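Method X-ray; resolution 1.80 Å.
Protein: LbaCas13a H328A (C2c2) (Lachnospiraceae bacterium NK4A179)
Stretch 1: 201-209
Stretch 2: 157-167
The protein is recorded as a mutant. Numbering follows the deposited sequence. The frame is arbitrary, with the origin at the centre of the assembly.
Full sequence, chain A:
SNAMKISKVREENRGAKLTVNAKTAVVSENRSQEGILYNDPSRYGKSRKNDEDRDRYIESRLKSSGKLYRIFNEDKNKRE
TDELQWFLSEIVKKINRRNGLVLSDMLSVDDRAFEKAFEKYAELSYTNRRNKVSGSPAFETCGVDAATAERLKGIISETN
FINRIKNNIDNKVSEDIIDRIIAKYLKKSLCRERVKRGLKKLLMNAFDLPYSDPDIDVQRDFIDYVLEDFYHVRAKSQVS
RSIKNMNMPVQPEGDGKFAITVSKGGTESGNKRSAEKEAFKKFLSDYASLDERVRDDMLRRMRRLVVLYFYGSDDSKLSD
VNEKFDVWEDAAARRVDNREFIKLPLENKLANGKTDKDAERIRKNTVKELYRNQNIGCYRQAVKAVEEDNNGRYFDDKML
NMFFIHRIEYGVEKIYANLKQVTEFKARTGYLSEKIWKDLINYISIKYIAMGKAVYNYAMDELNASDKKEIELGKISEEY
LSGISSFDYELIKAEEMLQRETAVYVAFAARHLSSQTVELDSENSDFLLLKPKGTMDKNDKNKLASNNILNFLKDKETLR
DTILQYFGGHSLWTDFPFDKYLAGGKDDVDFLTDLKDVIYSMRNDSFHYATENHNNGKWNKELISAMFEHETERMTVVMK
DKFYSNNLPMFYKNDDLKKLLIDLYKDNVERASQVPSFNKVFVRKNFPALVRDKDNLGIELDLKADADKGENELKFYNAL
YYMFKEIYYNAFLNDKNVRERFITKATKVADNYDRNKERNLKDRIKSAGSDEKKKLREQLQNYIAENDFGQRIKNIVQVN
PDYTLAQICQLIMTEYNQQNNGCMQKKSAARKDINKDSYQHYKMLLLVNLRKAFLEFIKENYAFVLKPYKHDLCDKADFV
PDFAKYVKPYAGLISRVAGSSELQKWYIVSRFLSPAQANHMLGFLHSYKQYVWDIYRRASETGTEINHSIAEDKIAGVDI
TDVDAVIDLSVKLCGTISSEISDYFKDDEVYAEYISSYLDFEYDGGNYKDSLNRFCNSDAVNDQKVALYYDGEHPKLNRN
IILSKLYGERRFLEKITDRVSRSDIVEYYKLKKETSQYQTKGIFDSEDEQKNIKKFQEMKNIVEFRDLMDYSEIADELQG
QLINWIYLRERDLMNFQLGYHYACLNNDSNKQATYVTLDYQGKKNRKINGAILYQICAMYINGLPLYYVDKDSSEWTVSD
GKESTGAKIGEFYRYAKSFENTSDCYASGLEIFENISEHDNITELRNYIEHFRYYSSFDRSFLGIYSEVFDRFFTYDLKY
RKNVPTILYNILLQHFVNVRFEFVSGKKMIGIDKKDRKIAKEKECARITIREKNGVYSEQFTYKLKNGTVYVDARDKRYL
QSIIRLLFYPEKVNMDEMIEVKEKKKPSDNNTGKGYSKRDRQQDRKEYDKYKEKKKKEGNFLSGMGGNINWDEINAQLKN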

ATOM      1  N   LYS A 201      26.495  28.832  24.136  1.00 27.10           N
ATOM      2  CA  LYS A 201      27.172  29.960  24.768  1.00 27.67           C
ATOM      3  C   LYS A 201      26.821  30.043  26.243  1.00 30.05           C
ATOM      4  O   LYS A 201      27.694  30.257  27.094  1.00 27.13           O
ATOM      5  CB  LYS A 201      26.778  31.251  24.051  1.00 26.98           C
ATOM      6  CG  LYS A 201      27.368  32.539  24.604  1.00 28.84           C
ATOM      7  CD  LYS A 201      27.347  33.617  23.501  1.00 29.16           C
ATOM      8  CE  LYS A 201      27.878  34.965  23.994  1.00 27.66           C
ATOM      9  NZ  LYS A 201      27.687  36.042  22.962  1.00 27.32           N
ATOM     10  N   LEU A 202      25.541  29.850  26.558  1.00 27.64           N
ATOM     11  CA  LEU A 202      25.095  29.832  27.943  1.00 26.49           C
ATOM     12  C   LEU A 202      25.765  28.711  28.729  1.00 24.06           C
ATOM     13  O   LEU A 202      26.222  28.926  29.858  1.00 30.59           O
ATOM     14  CB  LEU A 202      23.578  29.676  27.975  1.00 26.21           C
ATOM     15  CG  LEU A 202      22.920  29.327  29.301  1.00 29.20           C
ATOM     16  CD1 LEU A 202      23.026  30.496  30.205  1.00 33.59           C
ATOM     17  CD2 LEU A 202      21.455  28.978  29.066  1.00 37.31           C
ATOM     18  N   LEU A 203      25.840  27.510  28.151  1.00 29.45           N
ATOM     19  CA  LEU A 203      26.428  26.383  28.873  1.00 27.77           C
ATOM     20  C   LEU A 203      27.928  26.562  29.062  1.00 31.88           C
ATOM     21  O   LEU A 203      28.484  26.159  30.091  1.00 30.09           O
ATOM     22  CB  LEU A 203      26.145  25.077  28.135  1.00 27.69           C
ATOM     23  CG  LEU A 203      24.684  24.636  28.229  1.00 28.99           C
ATOM     24  CD1 LEU A 203      24.409  23.511  27.240  1.00 28.90           C
ATOM     25  CD2 LEU A 203      24.381  24.199  29.658  1.00 31.20           C
ATOM     26  N   MET A 204      28.609  27.133  28.068  1.00 29.17           N
ATOM     27  CA  MET A 204      30.038  27.392  28.237  1.00 31.57           C
ATOM     28  C   MET A 204      30.282  28.431  29.323  1.00 31.39           C
ATOM     29  O   MET A 204      31.216  28.288  30.128  1.00 34.29           O
ATOM     30  CB  MET A 204      30.659  27.822  26.907  1.00 30.40           C
ATOM     31  CG  MET A 204      30.639  26.719  25.837  1.00 31.42           C
ATOM     32  SD  MET A 204      31.795  25.354  26.102  1.00 33.38           S
ATOM     33  CE  MET A 204      33.350  26.120  25.611  1.00 37.43           C
ATOM     34  N   ASN A 205      29.454  29.477  29.368  1.00 32.31           N
ATOM     35  CA  ASN A 205      29.542  30.444  30.454  1.00 33.42           C
ATOM     36  C   ASN A 205      29.199  29.796  31.791  1.00 39.60           C
ATOM     37  O   ASN A 205      29.842  30.079  32.811  1.00 39.59           O
ATOM     38  CB  ASN A 205      28.620  31.637  30.186  1.00 36.28           C
ATOM     39  CG  ASN A 205      29.030  32.436  28.942  1.00 45.12           C
ATOM     40  OD1 ASN A 205      30.152  32.299  28.449  1.00 46.56           O
ATOM     41  ND2 ASN A 205      28.114  33.264  28.428  1.00 42.87           N
ATOM     42  N   ALA A 206      28.186  28.922  31.809  1.00 36.86           N
ATOM     43  CA  ALA A 206      27.792  28.278  33.060  1.00 39.45           C
ATOM     44  C   ALA A 206      28.929  27.456  33.643  1.00 37.44           C
ATOM     45  O   ALA A 206      29.124  27.426  34.864  1.00 38.78           O
ATOM     46  CB  ALA A 206      26.569  27.390  32.841  1.00 37.03           C
ATOM     47  N   PHE A 207      29.682  26.769  32.793  1.00 35.20           N
ATOM     48  CA  PHE A 207      30.740  25.890  33.257  1.00 34.55           C
ATOM     49  C   PHE A 207      32.117  26.533  33.162  1.00 39.10           C
ATOM     50  O   PHE A 207      33.130  25.826  33.211  1.00 39.29           O
ATOM     51  CB  PHE A 207      30.666  24.569  32.498  1.00 34.18           C
ATOM     52  CG  PHE A 207      29.428  23.784  32.833  1.00 45.60           C
ATOM     53  CD1 PHE A 207      29.273  23.238  34.101  1.00 48.00           C
ATOM     54  CD2 PHE A 207      28.400  23.633  31.914  1.00 43.84           C
ATOM     55  CE1 PHE A 207      28.135  22.530  34.432  1.00 46.95           C
ATOM     56  CE2 PHE A 207      27.258  22.923  32.241  1.00 48.57           C
ATOM     57  CZ  PHE A 207      27.127  22.372  33.505  1.00 47.95           C
ATOM     58  N   ASP A 208      32.159  27.863  33.054  1.00 43.26           N
ATOM     59  CA  ASP A 208      33.393  28.655  33.090  1.00 49.53           C
ATOM     60  C   ASP A 208      34.427  28.152  32.085  1.00 45.92           C
ATOM     61  O   ASP A 208      35.614  28.013  32.393  1.00 46.07           O
ATOM     62  CB  ASP A 208      33.973  28.688  34.505  1.00 54.93           C
ATOM     63  CG  ASP A 208      33.005  29.272  35.511  1.00 62.60           C
ATOM     64  OD1 ASP A 208      32.569  30.425  35.307  1.00 65.31           O
ATOM     65  OD2 ASP A 208      32.677  28.582  36.504  1.00 67.37           O
ATOM     66  N   LEU A 209      33.962  27.879  30.860  1.00 37.87           N
ATOM     67  CA  LEU A 209      34.830  27.468  29.769  1.00 35.48           C
ATOM     68  C   LEU A 209      34.959  28.616  28.783  1.00 36.73           C
ATOM     69  O   LEU A 209      33.940  29.205  28.403  1.00 32.42           O
ATOM     70  CB  LEU A 209      34.276  26.218  29.063  1.00 38.15           C
ATOM     71  CG  LEU A 209      34.034  25.001  29.977  1.00 37.24           C
ATOM     72  CD1 LEU A 209      33.406  23.839  29.211  1.00 36.75           C
ATOM     73  CD2 LEU A 209      35.339  24.556  30.659  1.00 37.51           C
TER
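Stretch 2, residues 157-167: SETNFINRIKN

The closest backbone approach in this contact falls at an alanine: the CA atoms of A206 and I162 lie 4.9 Å apart, as expected where two helices whose axes are 9.5 Å apart face each other at their closest point. I162 rests on A206, with I162 CG2 3.7 Å from A206 CA and I162 CG1 3.7 Å from A206 CB. Stretch 2 is helical from E158 to at least I165, with S157 as the N-cap; its OG accepts a hydrogen bond from N160 N at 3.2 Å. This helix crosses helix 201-206 at -68°, so the two helices cross obliquely, and the contact buries 482 Å² in total.

E158, F161, I162, I165 and K166 direct their CA-to-CB bonds toward stretch 1, although the end of the F161 side chain leads away. L202 is the knob of the packing, its side chain (chi1 t, chi2 p) set among E158, F161, I162 and I165. L202 CD1 lies 3.5 Å from E158 CG and 3.6 Å from I162 CG1, while L202 CD2 reaches I165 CD1 at 3.7 Å and F161 CD2 at 4.2 Å. I165 extends the apolar surface, its CG2 being 3.9 Å from L203 CD2 and 4.4 Å from F207 CZ.

Polar contacts flank this apolar centre. Near the start of the stretch 2 helix, the extended side chain of E158 accepts a short, almost linear hydrogen bond from N205, with ND2 to OE1 at 2.6 Å and an angle of 174°. Farther along, K166 reaches the end of helix 201-206, where F207 leaves helical conformation. There K166 NZ donates to the carbonyl oxygen A206 O at 3.3 Å and forms a long salt bridge with D208 OD2 at 3.8 Å.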

ATOM      1  N   SER A 157      17.084  35.642  33.363  1.00 29.04           N
ATOM      2  CA  SER A 157      18.397  36.129  32.967  1.00 29.91           C
ATOM      3  C   SER A 157      19.367  34.968  32.781  1.00 28.07           C
ATOM      4  O   SER A 157      19.139  33.849  33.246  1.00 32.29           O
ATOM      5  CB  SER A 157      18.953  37.105  34.011  1.00 32.58           C
ATOM      6  OG  SER A 157      19.300  36.411  35.202  1.00 33.29           O
ATOM      7  N   GLU A 158      20.467  35.254  32.082  1.00 26.49           N
ATOM      8  CA  GLU A 158      21.529  34.265  31.960  1.00 28.93           C
ATOM      9  C   GLU A 158      22.051  33.856  33.329  1.00 30.34           C
ATOM     10  O   GLU A 158      22.321  32.674  33.573  1.00 30.69           O
ATOM     11  CB  GLU A 158      22.666  34.818  31.108  1.00 30.73           C
ATOM     12  CG  GLU A 158      23.819  33.845  30.958  1.00 31.89           C
ATOM     13  CD  GLU A 158      24.801  34.263  29.878  1.00 34.36           C
ATOM     14  OE1 GLU A 158      25.828  33.568  29.693  1.00 39.18           O
ATOM     15  OE2 GLU A 158      24.543  35.288  29.226  1.00 33.60           O
ATOM     16  N   THR A 159      22.208  34.826  34.229  1.00 35.04           N
ATOM     17  CA  THR A 159      22.716  34.521  35.565  1.00 37.78           C
ATOM     18  C   THR A 159      21.845  33.474  36.252  1.00 36.72           C
ATOM     19  O   THR A 159      22.351  32.466  36.759  1.00 38.72           O
ATOM     20  CB  THR A 159      22.794  35.798  36.406  1.00 40.17           C
ATOM     21  OG1 THR A 159      23.718  36.722  35.810  1.00 42.77           O
ATOM     22  CG2 THR A 159      23.251  35.464  37.821  1.00 39.72           C
ATOM     23  N   ASN A 160      20.526  33.681  36.252  1.00 33.14           N
ATOM     24  CA  ASN A 160      19.644  32.722  36.909  1.00 37.83           C
ATOM     25  C   ASN A 160      19.614  31.391  36.168  1.00 35.81           C
ATOM     26  O   ASN A 160      19.569  30.327  36.795  1.00 34.26           O
ATOM     27  CB  ASN A 160      18.234  33.289  37.032  1.00 41.84           C
ATOM     28  CG  ASN A 160      17.391  32.500  38.000  1.00 44.70           C
ATOM     29  OD1 ASN A 160      17.885  32.057  39.037  1.00 44.84           O
ATOM     30  ND2 ASN A 160      16.135  32.266  37.644  1.00 40.45           N
ATOM     31  N   PHE A 161      19.639  31.422  34.833  1.00 34.70           N
ATOM     32  CA  PHE A 161      19.699  30.168  34.091  1.00 31.18           C
ATOM     33  C   PHE A 161      20.982  29.408  34.407  1.00 31.90           C
ATOM     34  O   PHE A 161      20.962  28.185  34.595  1.00 34.05           O
ATOM     35  CB  PHE A 161      19.574  30.441  32.585  1.00 32.72           C
ATOM     36  CG  PHE A 161      18.151  30.388  32.060  1.00 32.53           C
ATOM     37  CD1 PHE A 161      17.166  31.209  32.584  1.00 33.02           C
ATOM     38  CD2 PHE A 161      17.812  29.525  31.022  1.00 34.28           C
ATOM     39  CE1 PHE A 161      15.856  31.166  32.092  1.00 34.41           C
ATOM     40  CE2 PHE A 161      16.515  29.476  30.528  1.00 33.38           C
ATOM     41  CZ  PHE A 161      15.540  30.297  31.056  1.00 31.68           C
ATOM     42  N   ILE A 162      22.112  30.117  34.487  1.00 33.71           N
ATOM     43  CA  ILE A 162      23.374  29.464  34.823  1.00 32.44           C
ATOM     44  C   ILE A 162      23.290  28.849  36.215  1.00 37.18           C
ATOM     45  O   ILE A 162      23.750  27.725  36.445  1.00 40.91           O
ATOM     46  CB  ILE A 162      24.539  30.466  34.701  1.00 34.98           C
ATOM     47  CG1 ILE A 162      24.926  30.660  33.231  1.00 35.43           C
ATOM     48  CG2 ILE A 162      25.753  30.023  35.550  1.00 34.56           C
ATOM     49  CD1 ILE A 162      25.952  31.747  32.994  1.00 37.41           C
ATOM     50  N   ASN A 163      22.672  29.565  37.155  1.00 39.79           N
ATOM     51  CA  ASN A 163      22.526  29.046  38.512  1.00 41.75           C
ATOM     52  C   ASN A 163      21.619  27.824  38.543  1.00 43.55           C
ATOM     53  O   ASN A 163      21.930  26.833  39.210  1.00 41.25           O
ATOM     54  CB  ASN A 163      21.985  30.135  39.439  1.00 37.83           C
ATOM     55  CG  ASN A 163      22.994  31.227  39.706  1.00 41.46           C
ATOM     56  OD1 ASN A 163      24.203  31.029  39.551  1.00 42.24           O
ATOM     57  ND2 ASN A 163      22.504  32.394  40.111  1.00 42.86           N
ATOM     58  N   ARG A 164      20.490  27.870  37.835  1.00 44.72           N
ATOM     59  CA  ARG A 164      19.604  26.713  37.827  1.00 45.30           C
ATOM     60  C   ARG A 164      20.256  25.528  37.123  1.00 46.61           C
ATOM     61  O   ARG A 164      20.083  24.376  37.542  1.00 47.91           O
ATOM     62  CB  ARG A 164      18.271  27.082  37.172  1.00 44.48           C
ATOM     63  CG  ARG A 164      17.470  28.127  37.938  1.00 50.75           C
ATOM     64  CD  ARG A 164      17.130  27.670  39.355  1.00 53.21           C
ATOM     65  NE  ARG A 164      16.089  26.645  39.364  1.00 57.19           N
ATOM     66  CZ  ARG A 164      14.891  26.787  39.928  1.00 60.29           C
ATOM     67  NH1 ARG A 164      14.013  25.791  39.879  1.00 59.40           N
ATOM     68  NH2 ARG A 164      14.565  27.923  40.540  1.00 61.70           N
ATOM     69  N   ILE A 165      21.044  25.796  36.078  1.00 44.58           N
ATOM     70  CA  ILE A 165      21.662  24.726  35.297  1.00 45.21           C
ATOM     71  C   ILE A 165      22.737  24.004  36.107  1.00 48.77           C
ATOM     72  O   ILE A 165      22.859  22.775  36.037  1.00 49.78           O
ATOM     73  CB  ILE A 165      22.225  25.292  33.978  1.00 44.29           C
ATOM     74  CG1 ILE A 165      21.092  25.557  32.984  1.00 43.53           C
ATOM     75  CG2 ILE A 165      23.248  24.349  33.360  1.00 48.84           C
ATOM     76  CD1 ILE A 165      21.517  26.432  31.817  1.00 44.08           C
ATOM     77  N   LYS A 166      23.536  24.738  36.875  1.00 51.28           N
ATOM     78  CA  LYS A 166      24.625  24.112  37.619  1.00 58.07           C
ATOM     79  C   LYS A 166      24.259  23.790  39.064  1.00 61.34           C
ATOM     80  O   LYS A 166      25.096  23.245  39.793  1.00 61.94           O
ATOM     81  CB  LYS A 166      25.875  25.000  37.579  1.00 62.12           C
ATOM     82  CG  LYS A 166      25.855  26.183  38.528  1.00 65.92           C
ATOM     83  CD  LYS A 166      27.045  27.106  38.276  1.00 68.71           C
ATOM     84  CE  LYS A 166      28.365  26.407  38.555  1.00 70.77           C
ATOM     85  NZ  LYS A 166      29.527  27.225  38.108  1.00 71.99           N
ATOM     86  N   ASN A 167      23.029  24.086  39.487  1.00 61.91           N
ATOM     87  CA  ASN A 167      22.643  23.858  40.876  1.00 61.78           C
ATOM     88  C   ASN A 167      22.623  22.374  41.233  1.00 62.11           C
ATOM     89  O   ASN A 167      22.798  22.021  42.404  1.00 63.44           O
ATOM     90  CB  ASN A 167      21.276  24.489  41.146  1.00 61.01           C
ATOM     91  CG  ASN A 167      20.929  24.522  42.620  1.00 63.46           C
ATOM     92  OD1 ASN A 167      20.158  23.692  43.104  1.00 64.48           O
ATOM     93  ND2 ASN A 167      21.491  25.485  43.344  1.00 62.36           N
TER